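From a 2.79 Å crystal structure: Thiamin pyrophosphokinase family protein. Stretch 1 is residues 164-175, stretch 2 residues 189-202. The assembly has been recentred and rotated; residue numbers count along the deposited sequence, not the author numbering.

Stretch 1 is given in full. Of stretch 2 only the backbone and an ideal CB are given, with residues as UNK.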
# COMPACT_ATOMS: atom_id res chain seq x y z
N VAL A 164 17.31 5.02 3.61
CA VAL A 164 17.50 6.31 4.30
C VAL A 164 18.81 6.31 5.10
O VAL A 164 19.28 5.26 5.52
CB VAL A 164 16.28 6.68 5.19
CG1 VAL A 164 16.68 7.62 6.32
CG2 VAL A 164 15.19 7.30 4.36
N GLU A 165 19.40 7.48 5.29
CA GLU A 165 20.64 7.61 6.05
C GLU A 165 20.52 8.53 7.27
O GLU A 165 19.88 9.58 7.20
CB GLU A 165 21.76 8.11 5.15
CG GLU A 165 22.47 7.01 4.37
CD GLU A 165 23.56 7.57 3.48
OE1 GLU A 165 23.71 8.81 3.45
OE2 GLU A 165 24.26 6.76 2.82
N ASN A 166 21.16 8.11 8.36
CA ASN A 166 21.23 8.90 9.59
C ASN A 166 19.83 9.31 10.04
O ASN A 166 19.51 10.49 10.10
CB ASN A 166 22.13 10.13 9.40
CG ASN A 166 22.45 10.85 10.71
OD1 ASN A 166 22.58 10.23 11.77
ND2 ASN A 166 22.57 12.17 10.63
N LEU A 167 19.00 8.32 10.34
CA LEU A 167 17.63 8.60 10.74
C LEU A 167 17.50 8.69 12.25
O LEU A 167 17.51 7.66 12.94
CB LEU A 167 16.66 7.55 10.18
CG LEU A 167 15.22 7.67 10.67
CD1 LEU A 167 14.69 9.06 10.46
CD2 LEU A 167 14.32 6.66 10.01
N THR A 168 17.38 9.91 12.77
CA THR A 168 17.19 10.14 14.20
C THR A 168 15.74 10.54 14.39
O THR A 168 15.16 11.23 13.57
CB THR A 168 18.09 11.27 14.74
OG1 THR A 168 19.47 10.98 14.45
CG2 THR A 168 17.93 11.41 16.23
N LEU A 169 15.15 10.13 15.50
CA LEU A 169 13.71 10.24 15.64
C LEU A 169 13.35 10.28 17.13
O LEU A 169 13.56 9.32 17.85
CB LEU A 169 13.09 9.06 14.87
CG LEU A 169 11.79 8.29 15.08
CD1 LEU A 169 11.74 7.15 14.09
CD2 LEU A 169 11.68 7.74 16.48
N ARG A 170 12.85 11.43 17.59
CA ARG A 170 12.57 11.63 19.02
C ARG A 170 11.10 11.90 19.34
O ARG A 170 10.23 11.89 18.47
CB ARG A 170 13.41 12.79 19.58
CG ARG A 170 14.91 12.52 19.66
CD ARG A 170 15.28 11.54 20.77
NE ARG A 170 16.70 11.20 20.72
CZ ARG A 170 17.18 10.08 20.19
NH1 ARG A 170 16.36 9.16 19.69
NH2 ARG A 170 18.50 9.86 20.18
N ARG A 171 10.85 12.15 20.63
CA ARG A 171 9.51 12.44 21.15
C ARG A 171 8.46 11.40 20.74
O ARG A 171 7.26 11.68 20.80
CB ARG A 171 9.06 13.84 20.75
CG ARG A 171 10.06 14.95 21.07
CD ARG A 171 9.31 16.24 21.32
NE ARG A 171 9.57 17.31 20.34
CZ ARG A 171 8.74 18.34 20.13
NH1 ARG A 171 7.59 18.45 20.80
NH2 ARG A 171 9.06 19.27 19.23
N SER A 172 8.91 10.22 20.34
CA SER A 172 8.02 9.11 20.02
C SER A 172 8.01 8.12 21.18
O SER A 172 8.75 8.30 22.14
CB SER A 172 8.49 8.38 18.75
OG SER A 172 8.92 9.31 17.76
N LYS A 173 7.19 7.08 21.09
CA LYS A 173 7.18 6.01 22.08
C LYS A 173 8.14 4.91 21.66
O LYS A 173 8.08 3.80 22.16
CB LYS A 173 5.76 5.45 22.25
CG LYS A 173 5.57 4.34 23.28
CD LYS A 173 5.21 3.02 22.61
CE LYS A 173 4.60 2.03 23.58
NZ LYS A 173 3.52 2.67 24.38
N TYR A 174 9.02 5.24 20.72
CA TYR A 174 10.01 4.31 20.16
C TYR A 174 10.97 5.16 19.36
O TYR A 174 10.55 6.04 18.61
CB TYR A 174 9.38 3.29 19.23
CG TYR A 174 8.58 2.22 19.92
CD1 TYR A 174 9.20 1.28 20.73
CD2 TYR A 174 7.21 2.12 19.73
CE1 TYR A 174 8.47 0.28 21.35
CE2 TYR A 174 6.47 1.13 20.36
CZ TYR A 174 7.11 0.22 21.17
OH TYR A 174 6.37 -0.77 21.78
N LEU A 175 12.25 4.90 19.52
CA LEU A 175 13.24 5.80 18.97
C LEU A 175 14.17 5.09 18.01
O LEU A 175 14.36 3.87 18.07
CB LEU A 175 14.04 6.47 20.09
CG LEU A 175 13.30 7.05 21.31
CD1 LEU A 175 14.30 7.68 22.27
CD2 LEU A 175 12.23 8.05 20.92
N UNK A 189 3.49 1.44 13.68
CA UNK A 189 2.95 1.24 15.03
C UNK A 189 3.71 1.97 16.14
O UNK A 189 3.59 1.64 17.30
CB UNK A 189 2.94 -0.26 15.35
N UNK A 190 4.46 2.98 15.76
CA UNK A 190 4.99 3.92 16.73
C UNK A 190 3.84 4.77 17.31
O UNK A 190 2.75 4.80 16.75
CB UNK A 190 6.06 4.81 16.09
N UNK A 191 4.08 5.43 18.44
CA UNK A 191 3.06 6.29 19.06
C UNK A 191 3.62 7.65 19.47
O UNK A 191 4.81 7.82 19.69
CB UNK A 191 2.46 5.59 20.28
N UNK A 192 2.72 8.63 19.55
CA UNK A 192 3.05 9.93 20.08
C UNK A 192 3.06 9.85 21.60
O UNK A 192 2.19 9.20 22.19
CB UNK A 192 2.06 10.99 19.59
N UNK A 193 4.03 10.50 22.24
CA UNK A 193 3.96 10.66 23.68
C UNK A 193 3.49 12.08 24.01
O UNK A 193 2.81 12.30 25.02
CB UNK A 193 5.32 10.37 24.32
N UNK A 194 3.82 13.04 23.15
CA UNK A 194 3.32 14.40 23.30
C UNK A 194 2.27 14.69 22.22
O UNK A 194 1.61 13.78 21.72
CB UNK A 194 4.47 15.41 23.22
N UNK A 195 2.13 15.96 21.86
CA UNK A 195 1.23 16.34 20.78
C UNK A 195 2.03 16.46 19.48
O UNK A 195 1.46 16.72 18.40
CB UNK A 195 0.51 17.65 21.10
N UNK A 196 3.34 16.27 19.58
CA UNK A 196 4.20 16.39 18.42
C UNK A 196 5.37 15.46 18.59
O UNK A 196 5.84 15.26 19.70
CB UNK A 196 4.67 17.83 18.22
N UNK A 197 5.83 14.90 17.48
CA UNK A 197 7.06 14.12 17.49
C UNK A 197 8.07 14.87 16.64
O UNK A 197 7.73 15.88 16.04
CB UNK A 197 6.84 12.70 16.97
N UNK A 198 9.30 14.40 16.61
CA UNK A 198 10.30 15.01 15.74
C UNK A 198 11.23 13.94 15.15
O UNK A 198 11.34 12.84 15.69
CB UNK A 198 11.11 16.05 16.51
N UNK A 199 11.88 14.27 14.03
CA UNK A 199 12.79 13.35 13.37
C UNK A 199 13.61 14.06 12.31
O UNK A 199 13.23 15.12 11.82
CB UNK A 199 12.02 12.19 12.75
N UNK A 200 14.74 13.46 11.94
CA UNK A 200 15.61 14.03 10.92
C UNK A 200 16.41 12.95 10.20
O UNK A 200 16.52 11.82 10.68
CB UNK A 200 16.56 15.05 11.55
N UNK A 201 16.92 13.30 9.02
CA UNK A 201 17.67 12.38 8.18
C UNK A 201 18.36 13.12 7.04
O UNK A 201 18.00 14.26 6.72
CB UNK A 201 16.75 11.29 7.62
N UNK A 202 19.38 12.49 6.46
CA UNK A 202 20.25 13.19 5.51
C UNK A 202 19.96 12.82 4.07
O UNK A 202 20.26 13.60 3.17
CB UNK A 202 21.72 12.89 5.82

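Position 189 has no atom of stretch 1 near its CB, and its positive phi suits Gly, Asn or another small polar residue. It is S189.

At 190 the CB points sideways, near the Y174 ring, with the carbonyl of Y174 and the amide of K173 nearby. Asn, or another short chain with donor and acceptor, fits. N190 uses both groups: N190 ND2 donates to Y174 O (3.1 Å), while N190 OD1 takes a weak bond from K173 N (3.3 Å).

Position 191 places its CB 3.8 Å from K173 CB, beside a lysine; an acid is attractive, though any polar chain could lie there. E191 forms a salt bridge, E191 OE1 to K173 NZ at 3.6 Å, and its backbone O accepts from K173 N.

The CB of 192 points away, so stretch 1 sets little rule; the residue is F192.

At 193 the CB faces R171 O at 4.2 Å and looks toward K173, a place for an aliphatic or a small polar chain. I193 CG2 packs against K173 CB (3.9 Å).

Position 194 points toward the R171 guanidinium, an invitation to Asp or Glu. E194 answers with a salt bridge, R171 NH1 to E194 OE1 at 2.8 Å, though the placing of that oxygen is uncertain.

At 195 the CB points away; it is E195.

The CB of 196 lies 3.9 Å from R171 NH1, so a small residue leaves the guanidinium room. A196 lays its carbonyl carbon over one face of that group.

At 197 the CB sits among the carbonyls of R170 and R171 and the hydroxyl of S172, where a small residue sits easily. A197 CB is 3.8 Å from R170 O.

Position 198 shares a sheet face with R170, its CB 4.3 Å from R171 NE; small or beta-branched residues would suit, and longer ones are not excluded. A198 pairs with R170 in both directions, R170 N to A198 O being 2.8 Å.

Position 199 shares a sheet face with L169, its CB 3.9 Å from L169 CA, so a large apolar or beta-branched residue suits. F199 brings its ring edge to L167, F199 CD1 lying 4.1 Å from L167 CD1.

Position 200 lies on the face of T168, where Ser, Thr or Val would serve. S200 OG stays 4.2 Å from T168 CB; S200 N donates to T168 O.

At 201 the CB passes the carbonyls of E165 and N166 beside V164 CG1; an apolar chain suits the valine side, though others are possible. F201 CB lies 3.9 Å from V164 CG1, and the end of its side chain leads away.

Position 202 points toward N166, so an acceptor fits: D202 OD2 receives N166 ND2 at 3.3 Å.

Stretch 2, residues 189-202: SNEFIEEAAAFSFD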
# COMPACT_ATOMS: atom_id res chain seq x y z
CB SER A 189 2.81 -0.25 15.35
OG SER A 189 2.16 -0.93 14.27
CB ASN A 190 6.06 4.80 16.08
CG ASN A 190 7.02 5.36 17.09
OD1 ASN A 190 6.72 5.38 18.27
ND2 ASN A 190 8.18 5.81 16.62
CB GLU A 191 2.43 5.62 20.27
CG GLU A 191 1.67 4.35 19.97
CD GLU A 191 1.15 3.68 21.24
OE1 GLU A 191 1.16 4.33 22.30
OE2 GLU A 191 0.74 2.50 21.19
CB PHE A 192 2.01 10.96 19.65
CG PHE A 192 2.15 11.39 18.23
CD1 PHE A 192 2.99 12.44 17.89
CD2 PHE A 192 1.43 10.75 17.22
CE1 PHE A 192 3.12 12.85 16.57
CE2 PHE A 192 1.56 11.15 15.90
CZ PHE A 192 2.41 12.20 15.57
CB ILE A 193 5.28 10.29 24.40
CG1 ILE A 193 6.45 11.12 23.86
CG2 ILE A 193 5.58 8.79 24.28
CD1 ILE A 193 7.78 10.77 24.53
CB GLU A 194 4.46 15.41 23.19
CG GLU A 194 5.63 15.15 24.14
CD GLU A 194 6.82 16.03 23.82
OE1 GLU A 194 6.86 16.60 22.70
OE2 GLU A 194 7.72 16.15 24.69
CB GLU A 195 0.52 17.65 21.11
CG GLU A 195 -0.21 17.64 22.46
CD GLU A 195 -1.17 16.45 22.61
OE1 GLU A 195 -2.08 16.32 21.75
OE2 GLU A 195 -1.01 15.67 23.58
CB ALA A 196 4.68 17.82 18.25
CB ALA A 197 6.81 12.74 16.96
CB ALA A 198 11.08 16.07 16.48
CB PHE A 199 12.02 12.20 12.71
CG PHE A 199 11.41 12.57 11.38
CD1 PHE A 199 12.02 12.19 10.19
CD2 PHE A 199 10.22 13.30 11.31
CE1 PHE A 199 11.46 12.52 8.95
CE2 PHE A 199 9.64 13.63 10.07
CZ PHE A 199 10.26 13.24 8.89
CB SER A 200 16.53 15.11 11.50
OG SER A 200 16.88 14.82 12.85
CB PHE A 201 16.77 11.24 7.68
CG PHE A 201 15.67 11.67 6.74
CD1 PHE A 201 15.79 11.45 5.37
CD2 PHE A 201 14.51 12.24 7.21
CE1 PHE A 201 14.78 11.82 4.50
CE2 PHE A 201 13.50 12.61 6.35
CZ PHE A 201 13.63 12.40 4.99
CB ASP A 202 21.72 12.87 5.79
CG ASP A 202 22.21 13.43 7.12
OD1 ASP A 202 21.52 14.27 7.74
OD2 ASP A 202 23.32 13.01 7.55
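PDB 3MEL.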